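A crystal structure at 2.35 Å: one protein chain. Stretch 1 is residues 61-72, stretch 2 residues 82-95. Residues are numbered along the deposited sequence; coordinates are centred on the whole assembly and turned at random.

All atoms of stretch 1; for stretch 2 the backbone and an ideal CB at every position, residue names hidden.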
# COMPACT_ATOMS: atom_id res chain seq x y z
N ALA A 61 19.06 1.63 15.23
CA ALA A 61 18.53 0.40 14.65
C ALA A 61 17.02 0.45 14.61
O ALA A 61 16.38 1.06 15.49
CB ALA A 61 18.98 -0.81 15.44
N LEU A 62 16.44 -0.19 13.61
CA LEU A 62 15.00 -0.25 13.46
C LEU A 62 14.37 -0.82 14.74
O LEU A 62 13.29 -0.38 15.17
CB LEU A 62 14.60 -1.07 12.22
CG LEU A 62 13.11 -1.00 11.84
CD1 LEU A 62 12.69 0.43 11.51
CD2 LEU A 62 12.81 -1.94 10.68
N SER A 63 15.05 -1.78 15.38
CA SER A 63 14.48 -2.41 16.57
C SER A 63 14.30 -1.44 17.74
O SER A 63 13.53 -1.70 18.66
CB SER A 63 15.34 -3.59 17.02
OG SER A 63 16.66 -3.19 17.32
N ALA A 64 14.97 -0.29 17.68
CA ALA A 64 14.89 0.70 18.75
C ALA A 64 13.62 1.57 18.66
O ALA A 64 13.28 2.28 19.61
CB ALA A 64 16.13 1.61 18.72
N VAL A 65 12.93 1.48 17.53
CA VAL A 65 11.72 2.27 17.26
C VAL A 65 10.54 1.81 18.11
O VAL A 65 10.19 0.62 18.14
CB VAL A 65 11.37 2.23 15.76
CG1 VAL A 65 10.01 2.85 15.49
CG2 VAL A 65 12.47 2.90 14.93
N ASP A 66 9.90 2.76 18.80
CA ASP A 66 8.80 2.43 19.70
C ASP A 66 7.44 2.43 19.00
O ASP A 66 6.53 1.67 19.38
CB ASP A 66 8.80 3.42 20.86
CG ASP A 66 10.05 3.32 21.72
OD1 ASP A 66 10.52 2.18 21.95
OD2 ASP A 66 10.57 4.36 22.18
N ALA A 67 7.29 3.28 17.99
CA ALA A 67 6.04 3.40 17.26
C ALA A 67 6.30 4.09 15.92
O ALA A 67 7.31 4.79 15.76
CB ALA A 67 5.01 4.18 18.08
N ILE A 68 5.41 3.86 14.96
CA ILE A 68 5.57 4.44 13.62
C ILE A 68 4.39 5.32 13.28
O ILE A 68 3.24 4.88 13.36
CB ILE A 68 5.74 3.35 12.55
CG1 ILE A 68 6.84 2.37 12.95
CG2 ILE A 68 6.07 3.99 11.22
CD1 ILE A 68 6.93 1.16 12.08
N ALA A 69 4.67 6.58 12.95
CA ALA A 69 3.64 7.54 12.59
C ALA A 69 3.64 7.81 11.09
O ALA A 69 4.70 7.79 10.46
CB ALA A 69 3.84 8.82 13.35
N PHE A 70 2.47 8.08 10.53
CA PHE A 70 2.37 8.40 9.11
C PHE A 70 1.22 9.37 8.84
O PHE A 70 0.24 9.39 9.59
CB PHE A 70 2.18 7.13 8.27
CG PHE A 70 0.87 6.44 8.51
CD1 PHE A 70 -0.18 6.61 7.61
CD2 PHE A 70 0.68 5.64 9.62
CE1 PHE A 70 -1.40 5.98 7.83
CE2 PHE A 70 -0.54 5.01 9.84
CZ PHE A 70 -1.57 5.18 8.95
N GLY A 71 1.32 10.15 7.77
CA GLY A 71 0.22 10.97 7.33
C GLY A 71 -0.84 10.11 6.65
O GLY A 71 -0.57 9.45 5.66
N ARG A 72 -2.06 10.12 7.18
CA ARG A 72 -3.12 9.25 6.66
C ARG A 72 -3.97 9.96 5.61
O ARG A 72 -5.08 9.53 5.30
CB ARG A 72 -4.00 8.74 7.80
CG ARG A 72 -4.51 9.82 8.76
CD ARG A 72 -5.85 10.42 8.32
NE ARG A 72 -6.52 11.12 9.41
CZ ARG A 72 -7.25 12.22 9.26
NH1 ARG A 72 -7.39 12.76 8.06
NH2 ARG A 72 -7.83 12.78 10.32
N UNK A 82 0.31 3.77 -0.21
CA UNK A 82 1.66 3.27 -0.02
C UNK A 82 2.11 3.42 1.44
O UNK A 82 2.60 2.46 2.05
CB UNK A 82 2.63 4.00 -0.95
N UNK A 83 1.94 4.61 2.00
CA UNK A 83 2.30 4.83 3.40
C UNK A 83 1.57 3.84 4.29
O UNK A 83 2.19 3.20 5.15
CB UNK A 83 1.98 6.26 3.83
N UNK A 84 0.26 3.68 4.07
CA UNK A 84 -0.54 2.80 4.91
C UNK A 84 0.03 1.37 4.94
O UNK A 84 0.30 0.82 6.02
CB UNK A 84 -1.99 2.78 4.41
N UNK A 85 0.23 0.78 3.76
CA UNK A 85 0.76 -0.57 3.67
C UNK A 85 2.14 -0.78 4.27
O UNK A 85 2.37 -1.69 5.08
CB UNK A 85 0.80 -0.99 2.20
N UNK A 86 3.07 0.08 3.89
CA UNK A 86 4.43 -0.05 4.36
C UNK A 86 4.51 0.08 5.89
O UNK A 86 5.16 -0.72 6.56
CB UNK A 86 5.31 1.00 3.69
N UNK A 87 3.82 1.08 6.44
CA UNK A 87 3.83 1.29 7.88
C UNK A 87 3.24 0.07 8.60
O UNK A 87 3.81 -0.43 9.57
CB UNK A 87 3.05 2.56 8.24
N UNK A 88 2.13 -0.44 8.09
CA UNK A 88 1.51 -1.64 8.63
C UNK A 88 2.45 -2.86 8.60
O UNK A 88 2.50 -3.64 9.54
CB UNK A 88 0.23 -1.95 7.85
N UNK A 89 3.14 -3.04 7.48
CA UNK A 89 4.10 -4.12 7.35
C UNK A 89 5.27 -3.99 8.33
O UNK A 89 5.65 -4.95 9.00
CB UNK A 89 4.63 -4.17 5.91
N UNK A 90 5.82 -2.78 8.41
CA UNK A 90 6.93 -2.48 9.30
C UNK A 90 6.49 -2.80 10.72
O UNK A 90 7.19 -3.50 11.46
CB UNK A 90 7.37 -1.02 9.17
N UNK A 91 5.31 -2.30 11.07
CA UNK A 91 4.81 -2.35 12.43
C UNK A 91 4.45 -3.77 12.84
O UNK A 91 4.68 -4.15 13.98
CB UNK A 91 3.59 -1.43 12.58
N UNK A 92 3.91 -4.54 11.91
CA UNK A 92 3.56 -5.94 12.19
C UNK A 92 4.82 -6.77 12.47
O UNK A 92 4.84 -7.65 13.34
CB UNK A 92 2.78 -6.54 11.02
N UNK A 93 5.86 -6.52 11.68
CA UNK A 93 7.11 -7.26 11.83
C UNK A 93 7.84 -6.90 13.12
O UNK A 93 8.40 -7.78 13.77
CB UNK A 93 8.02 -7.00 10.63
N UNK A 94 7.83 -5.62 13.50
CA UNK A 94 8.51 -5.17 14.72
C UNK A 94 7.67 -5.48 15.95
O UNK A 94 8.20 -5.63 17.05
CB UNK A 94 8.81 -3.67 14.65
N UNK A 95 6.36 -5.60 15.72
CA UNK A 95 5.33 -5.71 16.77
C UNK A 95 5.29 -4.42 17.57
O UNK A 95 5.37 -4.42 18.79
CB UNK A 95 5.60 -6.90 17.69

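Stretch 2 is helical from 82 to 94 and runs antiparallel to strand 67-71, at 174°, with the axes 8.6 Å apart at their closest. Stretch 1 offers mostly apolar side chains, Leu62, Ile68 and Phe70, so no polar partner is required of the facing positions.

Position 82 has nothing of stretch 1 near its CB. Many residues would fit; it is Ile82, which makes no contact here.

Position 83 points toward stretch 1. Its ideal CB already lies 4.4 Å from Phe70 CD1 and 4.5 Å from Gly71 O. A small side chain suits this approach. The residue is Ala83, whose CB packs 4.4 Å from Phe70 CD1.

Position 84 points sideways, with its ideal CB 4.7 Å from Phe70 CE1. An apolar chain with some reach could lie against the ring; leucine, isoleucine or methionine would do. It is Ile84, chi1 m, and its CG1 comes 3.8 Å from Phe70 CE1.

Positions 85 and 86 are out of reach, and stretch 1 does not constrain them. They are Gly85 and Val86. The helical phi of 85 does not demand glycine.

Position 87 points toward the space between Ile68 and Phe70. Its ideal CB is 4.5 Å from Ile68 CG2 and 4.1 Å from Phe70 CD2. A medium apolar residue is expected, such as valine or isoleucine. Val87 fits between them: Val87 CG1 is 3.8 Å from Ile68 CG2 and 3.7 Å from Phe70 CD2, and Val87 CG2 is 4.1 Å from Ile68 CG2 and 3.8 Å from Phe70 CB.

Position 88 points away, so polar or apolar chains are possible; it is Gln88. Position 89 is out of reach and holds Gly89.

Position 90 points toward stretch 1, its ideal CB 3.7 Å from Ile68 CD1. Alanine or a longer apolar chain directed past that methyl would suit. It is Leu90, chi1 m, with CB 3.6 Å from Ile68 CD1.

Position 91 also faces this methyl, its ideal CB 4.3 Å from Ile68 CD1. A small apolar residue suffices. Ala91 places its CB 4.2 Å from Ile68 CD1.

Positions 92 and 93 are out of reach. They are Phe92 and Ala93.

Position 94 points toward stretch 1, but nothing lies within 5.5 Å of its ideal CB. That gap invites a long apolar chain; leucine or methionine could cross it. Leu94 does so: CD2 reaches Leu62 CG at 3.8 Å and CD1 lies 4.2 Å from Ile68 CD1.

Position 95 leaves the helix with positive phi, where glycine or asparagine is common. It is Gln95, which does not touch stretch 1.

Stretch 2 82-95: IAIGVVQGLAFALQ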
# COMPACT_ATOMS: atom_id res chain seq x y z
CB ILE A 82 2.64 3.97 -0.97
CG1 ILE A 82 2.37 3.56 -2.42
CG2 ILE A 82 4.08 3.67 -0.60
CD1 ILE A 82 2.88 4.59 -3.43
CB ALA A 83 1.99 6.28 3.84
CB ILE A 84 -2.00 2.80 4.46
CG1 ILE A 84 -2.65 4.14 4.80
CG2 ILE A 84 -2.77 1.66 5.12
CD1 ILE A 84 -4.04 4.34 4.23
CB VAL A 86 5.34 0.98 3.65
CG1 VAL A 86 6.73 1.02 4.29
CG2 VAL A 86 5.43 0.66 2.16
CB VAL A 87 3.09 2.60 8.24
CG1 VAL A 87 2.84 2.67 9.71
CG2 VAL A 87 3.92 3.79 7.79
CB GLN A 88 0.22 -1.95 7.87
CG GLN A 88 -0.98 -1.12 8.34
CD GLN A 88 -2.29 -1.53 7.65
OE1 GLN A 88 -3.31 -1.70 8.30
NE2 GLN A 88 -2.24 -1.70 6.33
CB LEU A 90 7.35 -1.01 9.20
CG LEU A 90 8.06 -0.50 7.95
CD1 LEU A 90 8.28 0.98 8.08
CD2 LEU A 90 9.41 -1.20 7.75
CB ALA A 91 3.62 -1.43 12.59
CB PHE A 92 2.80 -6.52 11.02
CG PHE A 92 2.35 -7.95 11.20
CD1 PHE A 92 1.12 -8.24 11.77
CD2 PHE A 92 3.14 -8.99 10.75
CE1 PHE A 92 0.69 -9.54 11.89
CE2 PHE A 92 2.72 -10.30 10.88
CZ PHE A 92 1.49 -10.58 11.46
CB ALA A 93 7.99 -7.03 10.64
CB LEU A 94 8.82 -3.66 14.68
CG LEU A 94 9.81 -3.10 13.66
CD1 LEU A 94 9.76 -1.57 13.63
CD2 LEU A 94 11.26 -3.61 13.88
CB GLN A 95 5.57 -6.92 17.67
CG GLN A 95 5.68 -8.22 16.88
CD GLN A 95 5.67 -9.46 17.76
OE1 GLN A 95 5.87 -9.38 18.98
NE2 GLN A 95 5.43 -10.61 17.14
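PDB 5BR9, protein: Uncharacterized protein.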